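Local coordinates for protein insect group II chitinase (Ostrinia furnacalis, PDB 5Y2A) that probably hydrolyses the glycosidic bonds of chitin as the second catalytic domain of an insect group II chitinase of glycoside hydrolase family 18, at residues 192-197 with 225-230; 230-235 with 239-244. All blocks are in the same frame, centred on the assembly; numbering follows the deposited sequence.

Contact 1 (192-197 with 225-230); sequences LMTYDY and NFTVNY. With NAG (2-acetamido-2-deoxy-beta-D-glucopyranose), chain C.
Leu192 and Val228 bring their CA atoms within 7.9 Å, and Thr194 and Thr227 within 7.4 Å, where the chain leaving strand 189-192 turns sharply beside helix 224-233. Two successive inverse gamma turns, centred on Met193 and Thr194, bend the loop. At the strand end, Leu192 CD1 meets Val228 CG2 at 3.8 Å, the side chains lying roughly at right angles. Methyl also packs on methyl between Thr194 CG2 and Thr227 CG2, while Thr194 OG1 turns to the carbonyl of Gly244. The Met193 to Asp196 run matches the Met-x-Tyr-Asp signature of family 18, at the C-terminal mouth of its TIM barrel. Beyond it, Tyr197 OH donates to Thr227 OG1 (2.6 Å), which lies in the plane of the phenol ring. Thr227 OG1, anti to its carbonyl carbon (chi1 -59°), also bonds to the carbonyls of Asn223 and Ala169. A phenylalanine in place of Tyr197 would probably leave Thr227 without its phenolic donor and the ring freer to shift. Thr227 completes the Asn-Phe-Thr glycosylation sequon: Asn225 points away from the loop, and its ND2 carries NAG C1. Asn229 ND2 bonds to Asn225 O at 2.9 Å, from above the carbonyl plane and on the face opposite to Asn229 N.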
ATOM      1  N   LEU A 192       0.315  24.572  -1.714  1.00 13.73           N
ATOM      2  CA  LEU A 192      -0.750  23.929  -2.472  1.00 14.33           C
ATOM      3  C   LEU A 192      -0.261  22.579  -2.976  1.00 16.32           C
ATOM      4  O   LEU A 192       0.749  22.506  -3.681  1.00 11.81           O
ATOM      5  CB  LEU A 192      -1.170  24.812  -3.642  1.00 15.72           C
ATOM      6  CG  LEU A 192      -1.541  26.260  -3.307  1.00 13.94           C
ATOM      7  CD1 LEU A 192      -1.772  27.027  -4.603  1.00 15.34           C
ATOM      8  CD2 LEU A 192      -2.779  26.308  -2.416  1.00 13.76           C
ATOM      9  N   MET A 193      -0.966  21.504  -2.622  1.00 11.42           N
ATOM     10  CA  MET A 193      -0.593  20.177  -3.119  1.00 13.17           C
ATOM     11  C   MET A 193      -1.177  19.993  -4.521  1.00 15.77           C
ATOM     12  O   MET A 193      -2.085  19.197  -4.770  1.00 14.98           O
ATOM     13  CB  MET A 193      -1.035  19.093  -2.151  1.00 13.21           C
ATOM     14  CG  MET A 193      -0.227  19.120  -0.866  1.00 13.63           C
ATOM     15  SD  MET A 193      -0.660  17.772   0.256  1.00 21.19           S
ATOM     16  CE  MET A 193      -2.205  18.404   0.865  1.00 16.17           C
ATOM     17  N   THR A 194      -0.604  20.755  -5.454  1.00 13.09           N
ATOM     18  CA  THR A 194      -1.081  20.819  -6.834  1.00 13.36           C
ATOM     19  C   THR A 194      -0.573  19.625  -7.650  1.00 15.05           C
ATOM     20  O   THR A 194       0.163  19.755  -8.625  1.00 14.89           O
ATOM     21  CB  THR A 194      -0.674  22.154  -7.445  1.00 14.84           C
ATOM     22  OG1 THR A 194       0.617  22.541  -6.946  1.00 14.15           O
ATOM     23  CG2 THR A 194      -1.680  23.227  -7.053  1.00 13.28           C
ATOM     24  N   TYR A 195      -0.993  18.435  -7.218  1.00 12.82           N
ATOM     25  CA  TYR A 195      -0.653  17.194  -7.901  1.00 13.33           C
ATOM     26  C   TYR A 195      -1.620  16.113  -7.444  1.00 13.82           C
ATOM     27  O   TYR A 195      -2.453  16.329  -6.562  1.00 14.11           O
ATOM     28  CB  TYR A 195       0.800  16.786  -7.645  1.00 12.77           C
ATOM     29  CG  TYR A 195       1.289  17.030  -6.237  1.00 14.18           C
ATOM     30  CD1 TYR A 195       0.844  16.240  -5.176  1.00 12.89           C
ATOM     31  CD2 TYR A 195       2.200  18.042  -5.969  1.00 13.32           C
ATOM     32  CE1 TYR A 195       1.299  16.458  -3.884  1.00 14.28           C
ATOM     33  CE2 TYR A 195       2.655  18.269  -4.677  1.00 14.89           C
ATOM     34  CZ  TYR A 195       2.204  17.474  -3.645  1.00 14.87           C
ATOM     35  OH  TYR A 195       2.660  17.694  -2.367  1.00 15.16           O
ATOM     36  N   ASP A 196      -1.484  14.932  -8.046  1.00 12.32           N
ATOM     37  CA  ASP A 196      -2.432  13.836  -7.863  1.00 14.71           C
ATOM     38  C   ASP A 196      -3.840  14.260  -8.279  1.00 16.65           C
ATOM     39  O   ASP A 196      -4.832  13.825  -7.695  1.00 15.21           O
ATOM     40  CB  ASP A 196      -2.415  13.313  -6.420  1.00 14.07           C
ATOM     41  CG  ASP A 196      -1.047  12.811  -6.001  1.00 17.58           C
ATOM     42  OD1 ASP A 196      -0.253  12.432  -6.888  1.00 15.42           O
ATOM     43  OD2 ASP A 196      -0.754  12.824  -4.791  1.00 18.12           O
ATOM     44  N   TYR A 197      -3.932  15.132  -9.285  1.00 15.00           N
ATOM     45  CA  TYR A 197      -5.236  15.433  -9.866  1.00 15.50           C
ATOM     46  C   TYR A 197      -5.835  14.200 -10.522  1.00 19.38           C
ATOM     47  O   TYR A 197      -7.063  14.060 -10.581  1.00 17.55           O
ATOM     48  CB  TYR A 197      -5.119  16.546 -10.906  1.00 14.54           C
ATOM     49  CG  TYR A 197      -4.852  17.932 -10.372  1.00 14.44           C
ATOM     50  CD1 TYR A 197      -5.903  18.781 -10.037  1.00 13.36           C
ATOM     51  CD2 TYR A 197      -3.555  18.406 -10.237  1.00 14.22           C
ATOM     52  CE1 TYR A 197      -5.667  20.072  -9.572  1.00 15.91           C
ATOM     53  CE2 TYR A 197      -3.307  19.689  -9.773  1.00 16.17           C
ATOM     54  CZ  TYR A 197      -4.364  20.520  -9.443  1.00 17.74           C
ATOM     55  OH  TYR A 197      -4.114  21.795  -8.982  1.00 14.83           O
ATOM     56  N   ASN A 225      -3.654  25.916 -12.592  1.00 15.42           N
ATOM     57  CA  ASN A 225      -4.040  27.310 -12.776  1.00 17.16           C
ATOM     58  C   ASN A 225      -5.375  27.610 -12.102  1.00 18.62           C
ATOM     59  O   ASN A 225      -5.520  28.642 -11.436  1.00 19.36           O
ATOM     60  CB  ASN A 225      -4.090  27.644 -14.263  1.00 18.73           C
ATOM     61  CG  ASN A 225      -4.454  29.087 -14.520  1.00 20.85           C
ATOM     62  OD1 ASN A 225      -3.905  30.003 -13.908  1.00 20.01           O
ATOM     63  ND2 ASN A 225      -5.400  29.294 -15.420  1.00 21.66           N
ATOM     64  N   PHE A 226      -6.353  26.708 -12.220  1.00 18.00           N
ATOM     65  CA  PHE A 226      -7.603  26.933 -11.504  1.00 18.89           C
ATOM     66  C   PHE A 226      -7.367  26.931 -10.003  1.00 19.72           C
ATOM     67  O   PHE A 226      -7.839  27.824  -9.288  1.00 19.84           O
ATOM     68  CB  PHE A 226      -8.661  25.887 -11.864  1.00 19.05           C
ATOM     69  CG  PHE A 226      -9.970  26.109 -11.148  1.00 22.57           C
ATOM     70  CD1 PHE A 226     -10.158  25.658  -9.843  1.00 19.68           C
ATOM     71  CD2 PHE A 226     -10.998  26.809 -11.764  1.00 21.28           C
ATOM     72  CE1 PHE A 226     -11.345  25.891  -9.174  1.00 21.58           C
ATOM     73  CE2 PHE A 226     -12.188  27.037 -11.105  1.00 22.38           C
ATOM     74  CZ  PHE A 226     -12.361  26.582  -9.806  1.00 24.58           C
ATOM     75  N   THR A 227      -6.642  25.923  -9.505  1.00 17.76           N
ATOM     76  CA  THR A 227      -6.408  25.805  -8.069  1.00 15.50           C
ATOM     77  C   THR A 227      -5.829  27.089  -7.492  1.00 19.17           C
ATOM     78  O   THR A 227      -6.274  27.573  -6.443  1.00 18.51           O
ATOM     79  CB  THR A 227      -5.465  24.633  -7.787  1.00 17.17           C
ATOM     80  OG1 THR A 227      -6.032  23.417  -8.297  1.00 16.40           O
ATOM     81  CG2 THR A 227      -5.225  24.505  -6.298  1.00 14.83           C
ATOM     82  N   VAL A 228      -4.821  27.648  -8.164  1.00 14.64           N
ATOM     83  CA  VAL A 228      -4.162  28.847  -7.660  1.00 17.70           C
ATOM     84  C   VAL A 228      -5.132  30.019  -7.658  1.00 17.33           C
ATOM     85  O   VAL A 228      -5.262  30.739  -6.661  1.00 18.26           O
ATOM     86  CB  VAL A 228      -2.897  29.156  -8.482  1.00 16.51           C
ATOM     87  CG1 VAL A 228      -2.347  30.532  -8.120  1.00 15.63           C
ATOM     88  CG2 VAL A 228      -1.832  28.084  -8.253  1.00 15.28           C
ATOM     89  N   ASN A 229      -5.828  30.228  -8.777  1.00 18.70           N
ATOM     90  CA  ASN A 229      -6.775  31.333  -8.845  1.00 22.67           C
ATOM     91  C   ASN A 229      -7.936  31.139  -7.881  1.00 23.23           C
ATOM     92  O   ASN A 229      -8.451  32.118  -7.326  1.00 20.36           O
ATOM     93  CB  ASN A 229      -7.268  31.503 -10.281  1.00 20.00           C
ATOM     94  CG  ASN A 229      -6.258  32.217 -11.145  1.00 24.35           C
ATOM     95  OD1 ASN A 229      -6.078  33.428 -11.028  1.00 24.41           O
ATOM     96  ND2 ASN A 229      -5.579  31.471 -12.011  1.00 21.37           N
ATOM     97  N   TYR A 230      -8.338  29.889  -7.638  1.00 19.30           N
ATOM     98  CA  TYR A 230      -9.418  29.645  -6.686  1.00 20.65           C
ATOM     99  C   TYR A 230      -9.008  30.045  -5.272  1.00 21.83           C
ATOM    100  O   TYR A 230      -9.786  30.683  -4.555  1.00 21.37           O
ATOM    101  CB  TYR A 230      -9.836  28.175  -6.727  1.00 20.32           C
ATOM    102  CG  TYR A 230     -11.171  27.906  -6.066  1.00 23.17           C
ATOM    103  CD1 TYR A 230     -12.350  28.422  -6.598  1.00 27.66           C
ATOM    104  CD2 TYR A 230     -11.251  27.144  -4.901  1.00 22.40           C
ATOM    105  CE1 TYR A 230     -13.574  28.178  -5.995  1.00 24.89           C
ATOM    106  CE2 TYR A 230     -12.472  26.896  -4.292  1.00 24.09           C
ATOM    107  CZ  TYR A 230     -13.629  27.415  -4.845  1.00 27.11           C
ATOM    108  OH  TYR A 230     -14.844  27.170  -4.245  1.00 27.07           O
TER
HETATM  109  C1  NAG C   1      -5.850  30.619 -15.730  1.00 24.90           C
HETATM  110  C2  NAG C   1      -6.022  30.842 -17.227  1.00 26.09           C
HETATM  111  C3  NAG C   1      -6.607  32.231 -17.495  1.00 32.20           C
HETATM  112  C4  NAG C   1      -7.866  32.477 -16.667  1.00 35.49           C
HETATM  113  C5  NAG C   1      -7.617  32.128 -15.202  1.00 33.78           C
HETATM  114  C6  NAG C   1      -8.867  32.191 -14.353  1.00 32.39           C
HETATM  115  C7  NAG C   1      -4.621  29.853 -18.981  1.00 24.93           C
HETATM  116  C8  NAG C   1      -3.278  29.859 -19.648  1.00 26.82           C
HETATM  117  N2  NAG C   1      -4.767  30.686 -17.945  1.00 22.36           N
HETATM  118  O3  NAG C   1      -6.883  32.329 -18.888  1.00 34.96           O
HETATM  119  O4  NAG C   1      -8.193  33.863 -16.663  1.00 41.17           O
HETATM  120  O5  NAG C   1      -7.091  30.798 -15.080  1.00 26.90           O
HETATM  121  O6  NAG C   1      -9.780  31.153 -14.683  1.00 37.35           O
HETATM  122  O7  NAG C   1      -5.527  29.117 -19.352  1.00 25.64           O

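Contact 2 (230-235 with 239-244); sequences YWINKG and KKLVVG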
ATOM      1  N   TYR A 230      -8.338  29.889  -7.638  1.00 19.30           N
ATOM      2  CA  TYR A 230      -9.418  29.645  -6.686  1.00 20.65           C
ATOM      3  C   TYR A 230      -9.008  30.045  -5.272  1.00 21.83           C
ATOM      4  O   TYR A 230      -9.786  30.683  -4.555  1.00 21.37           O
ATOM      5  CB  TYR A 230      -9.836  28.175  -6.727  1.00 20.32           C
ATOM      6  CG  TYR A 230     -11.171  27.906  -6.066  1.00 23.17           C
ATOM      7  CD1 TYR A 230     -12.350  28.422  -6.598  1.00 27.66           C
ATOM      8  CD2 TYR A 230     -11.251  27.144  -4.901  1.00 22.40           C
ATOM      9  CE1 TYR A 230     -13.574  28.178  -5.995  1.00 24.89           C
ATOM     10  CE2 TYR A 230     -12.472  26.896  -4.292  1.00 24.09           C
ATOM     11  CZ  TYR A 230     -13.629  27.415  -4.845  1.00 27.11           C
ATOM     12  OH  TYR A 230     -14.844  27.170  -4.245  1.00 27.07           O
ATOM     13  N   TRP A 231      -7.790  29.686  -4.856  1.00 21.90           N
ATOM     14  CA  TRP A 231      -7.302  30.117  -3.548  1.00 17.68           C
ATOM     15  C   TRP A 231      -7.241  31.636  -3.455  1.00 21.06           C
ATOM     16  O   TRP A 231      -7.627  32.220  -2.432  1.00 20.74           O
ATOM     17  CB  TRP A 231      -5.927  29.509  -3.268  1.00 21.52           C
ATOM     18  CG  TRP A 231      -6.022  28.150  -2.674  1.00 19.59           C
ATOM     19  CD1 TRP A 231      -6.130  26.967  -3.343  1.00 17.03           C
ATOM     20  CD2 TRP A 231      -6.065  27.832  -1.284  1.00 15.57           C
ATOM     21  NE1 TRP A 231      -6.212  25.928  -2.450  1.00 15.24           N
ATOM     22  CE2 TRP A 231      -6.186  26.434  -1.179  1.00 15.55           C
ATOM     23  CE3 TRP A 231      -6.017  28.596  -0.112  1.00 16.41           C
ATOM     24  CZ2 TRP A 231      -6.264  25.783   0.049  1.00 16.16           C
ATOM     25  CZ3 TRP A 231      -6.078  27.944   1.106  1.00 18.20           C
ATOM     26  CH2 TRP A 231      -6.200  26.552   1.177  1.00 18.01           C
ATOM     27  N   ILE A 232      -6.762  32.293  -4.513  1.00 19.69           N
ATOM     28  CA  ILE A 232      -6.710  33.754  -4.523  1.00 20.21           C
ATOM     29  C   ILE A 232      -8.114  34.334  -4.392  1.00 22.21           C
ATOM     30  O   ILE A 232      -8.364  35.229  -3.577  1.00 23.26           O
ATOM     31  CB  ILE A 232      -6.017  34.259  -5.802  1.00 20.45           C
ATOM     32  CG1 ILE A 232      -4.559  33.792  -5.852  1.00 19.24           C
ATOM     33  CG2 ILE A 232      -6.104  35.785  -5.889  1.00 21.39           C
ATOM     34  CD1 ILE A 232      -3.853  34.119  -7.163  1.00 19.93           C
ATOM     35  N   ASN A 233      -9.053  33.823  -5.191  1.00 23.87           N
ATOM     36  CA  ASN A 233     -10.425  34.316  -5.152  1.00 25.76           C
ATOM     37  C   ASN A 233     -11.120  34.001  -3.839  1.00 26.38           C
ATOM     38  O   ASN A 233     -12.078  34.693  -3.482  1.00 25.58           O
ATOM     39  CB  ASN A 233     -11.220  33.737  -6.314  1.00 25.04           C
ATOM     40  CG  ASN A 233     -10.713  34.219  -7.648  1.00 27.23           C
ATOM     41  OD1 ASN A 233     -10.035  35.241  -7.725  1.00 29.05           O
ATOM     42  ND2 ASN A 233     -11.038  33.490  -8.708  1.00 28.62           N
ATOM     43  N   LYS A 234     -10.683  32.965  -3.127  1.00 24.48           N
ATOM     44  CA  LYS A 234     -11.207  32.680  -1.799  1.00 23.07           C
ATOM     45  C   LYS A 234     -10.598  33.566  -0.723  1.00 21.08           C
ATOM     46  O   LYS A 234     -10.978  33.436   0.446  1.00 25.94           O
ATOM     47  CB  LYS A 234     -10.991  31.208  -1.438  1.00 24.14           C
ATOM     48  CG  LYS A 234     -11.881  30.256  -2.209  1.00 22.24           C
ATOM     49  CD  LYS A 234     -13.213  30.097  -1.512  1.00 28.72           C
ATOM     50  CE  LYS A 234     -13.515  28.646  -1.226  1.00 32.54           C
ATOM     51  NZ  LYS A 234     -14.564  28.510  -0.180  1.00 32.50           N
ATOM     52  N   GLY A 235      -9.665  34.447  -1.073  1.00 22.99           N
ATOM     53  CA  GLY A 235      -9.122  35.397  -0.127  1.00 24.64           C
ATOM     54  C   GLY A 235      -7.675  35.196   0.265  1.00 26.75           C
ATOM     55  O   GLY A 235      -7.215  35.854   1.205  1.00 25.07           O
ATOM     56  N   LYS A 239       1.324  36.160  -2.015  1.00 21.30           N
ATOM     57  CA  LYS A 239       2.661  35.862  -1.515  1.00 22.21           C
ATOM     58  C   LYS A 239       2.689  34.689  -0.536  1.00 20.99           C
ATOM     59  O   LYS A 239       3.776  34.217  -0.194  1.00 22.79           O
ATOM     60  CB  LYS A 239       3.349  37.096  -0.888  1.00 21.77           C
ATOM     61  CG  LYS A 239       3.722  38.171  -1.919  1.00 29.36           C
ATOM     62  CD  LYS A 239       4.533  37.562  -3.055  1.00 35.19           C
ATOM     63  CE  LYS A 239       5.906  37.024  -2.666  1.00 52.65           C
ATOM     64  NZ  LYS A 239       6.698  36.642  -3.881  1.00 43.52           N
ATOM     65  N   LYS A 240       1.533  34.310   0.033  1.00 18.76           N
ATOM     66  CA  LYS A 240       1.507  33.137   0.904  1.00 17.92           C
ATOM     67  C   LYS A 240       1.388  31.825   0.135  1.00 16.61           C
ATOM     68  O   LYS A 240       1.654  30.761   0.705  1.00 17.68           O
ATOM     69  CB  LYS A 240       0.335  33.217   1.904  1.00 18.16           C
ATOM     70  CG  LYS A 240       0.438  34.335   2.944  1.00 19.77           C
ATOM     71  CD  LYS A 240       1.649  34.163   3.837  1.00 19.50           C
ATOM     72  CE  LYS A 240       1.711  35.273   4.878  1.00 20.97           C
ATOM     73  NZ  LYS A 240       0.608  35.164   5.865  1.00 19.42           N
ATOM     74  N   LEU A 241       1.017  31.872  -1.147  1.00 17.10           N
ATOM     75  CA  LEU A 241       0.756  30.648  -1.894  1.00 16.72           C
ATOM     76  C   LEU A 241       2.048  30.087  -2.472  1.00 16.21           C
ATOM     77  O   LEU A 241       2.784  30.782  -3.173  1.00 15.85           O
ATOM     78  CB  LEU A 241      -0.256  30.901  -3.008  1.00 18.57           C
ATOM     79  CG  LEU A 241      -1.653  31.289  -2.517  1.00 17.74           C
ATOM     80  CD1 LEU A 241      -2.583  31.555  -3.695  1.00 17.55           C
ATOM     81  CD2 LEU A 241      -2.211  30.192  -1.605  1.00 15.81           C
ATOM     82  N   VAL A 242       2.307  28.816  -2.192  1.00 16.83           N
ATOM     83  CA  VAL A 242       3.484  28.117  -2.694  1.00 12.44           C
ATOM     84  C   VAL A 242       2.987  26.948  -3.536  1.00 14.90           C
ATOM     85  O   VAL A 242       2.232  26.101  -3.043  1.00 13.31           O
ATOM     86  CB  VAL A 242       4.387  27.651  -1.539  1.00 14.58           C
ATOM     87  CG1 VAL A 242       5.517  26.759  -2.052  1.00 11.54           C
ATOM     88  CG2 VAL A 242       4.951  28.867  -0.801  1.00 15.87           C
ATOM     89  N   VAL A 243       3.401  26.901  -4.800  1.00 13.73           N
ATOM     90  CA  VAL A 243       2.831  25.961  -5.762  1.00 12.12           C
ATOM     91  C   VAL A 243       3.666  24.684  -5.785  1.00 13.51           C
ATOM     92  O   VAL A 243       4.841  24.705  -6.164  1.00 10.95           O
ATOM     93  CB  VAL A 243       2.738  26.587  -7.161  1.00 15.05           C
ATOM     94  CG1 VAL A 243       2.290  25.547  -8.179  1.00 14.49           C
ATOM     95  CG2 VAL A 243       1.769  27.764  -7.139  1.00 15.84           C
ATOM     96  N   GLY A 244       3.054  23.572  -5.387  1.00 13.59           N
ATOM     97  CA  GLY A 244       3.754  22.302  -5.389  1.00 10.40           C
ATOM     98  C   GLY A 244       3.969  21.756  -6.789  1.00 14.66           C
ATOM     99  O   GLY A 244       3.148  21.926  -7.693  1.00 14.07           O
TER
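Lys240 NZ is held by two carbonyl oxygens, those of Ser184 and Leu187, just before the chain enters the strand on which Leu241 reaches across to Trp231 and Ile232. The contact itself is wholly apolar and illustrates how one branched side chain can join a strand to the helix that precedes it. Leu241 faces the helix, its CA 8.2 Å from that of Trp231, and its two methyls divide the work. CD1 fits between neighbouring helical residues, 3.7 Å from Ile232 CG1 and 3.9 Å from Trp231 CB; CD2 lies 4.1 Å from Trp231 CB. The indole has its CG anti to the carbonyl carbon (chi1 -86°), which swings the ring off to one side, so that the tryptophan meets Leu241 chiefly through its CB.

The helix stops soon after these residues. Gly235, with a phi of 112°, closes it in a Schellman motif, its N bonded to Ile232 O at 2.9 Å; at these backbone angles a CB would collide with the carbonyl oxygen of Lys234. The short connection that follows belongs to a beta-alpha-beta crossover of the TIM barrel. Strand 241-254 runs between its parallel neighbours 189-192 and 339-343, Leu241 also touching Ile190 and Leu192, while the Trp231 side chain extends to Ile174 of helix 171-177, Val180 of helix 180-186 and the ring of Tyr178.

How the contacts relate
Contacts 1 and 2, with centres about 9 Å apart, are successive stations along helix 224-233 and share Tyr230. Contact 1 sets the helix start against the loop leaving strand 189-192; contact 2 sets its end against the next parallel strand, so together they follow one crossover of the barrel. The strands are tied directly by Leu192 N and Val242 O, 2.8 Å apart, and the loop beyond by Thr194 OG1, 2.7 Å from Gly244 O. Packing adds a link where Leu192 CD2 comes within 3.5 Å of Trp231 NE1. The NAG on Asn225 belongs to contact 1; the nearest atoms of this NAG and the Ile232 side chain are about 9 Å apart, so contact 2 does not touch it.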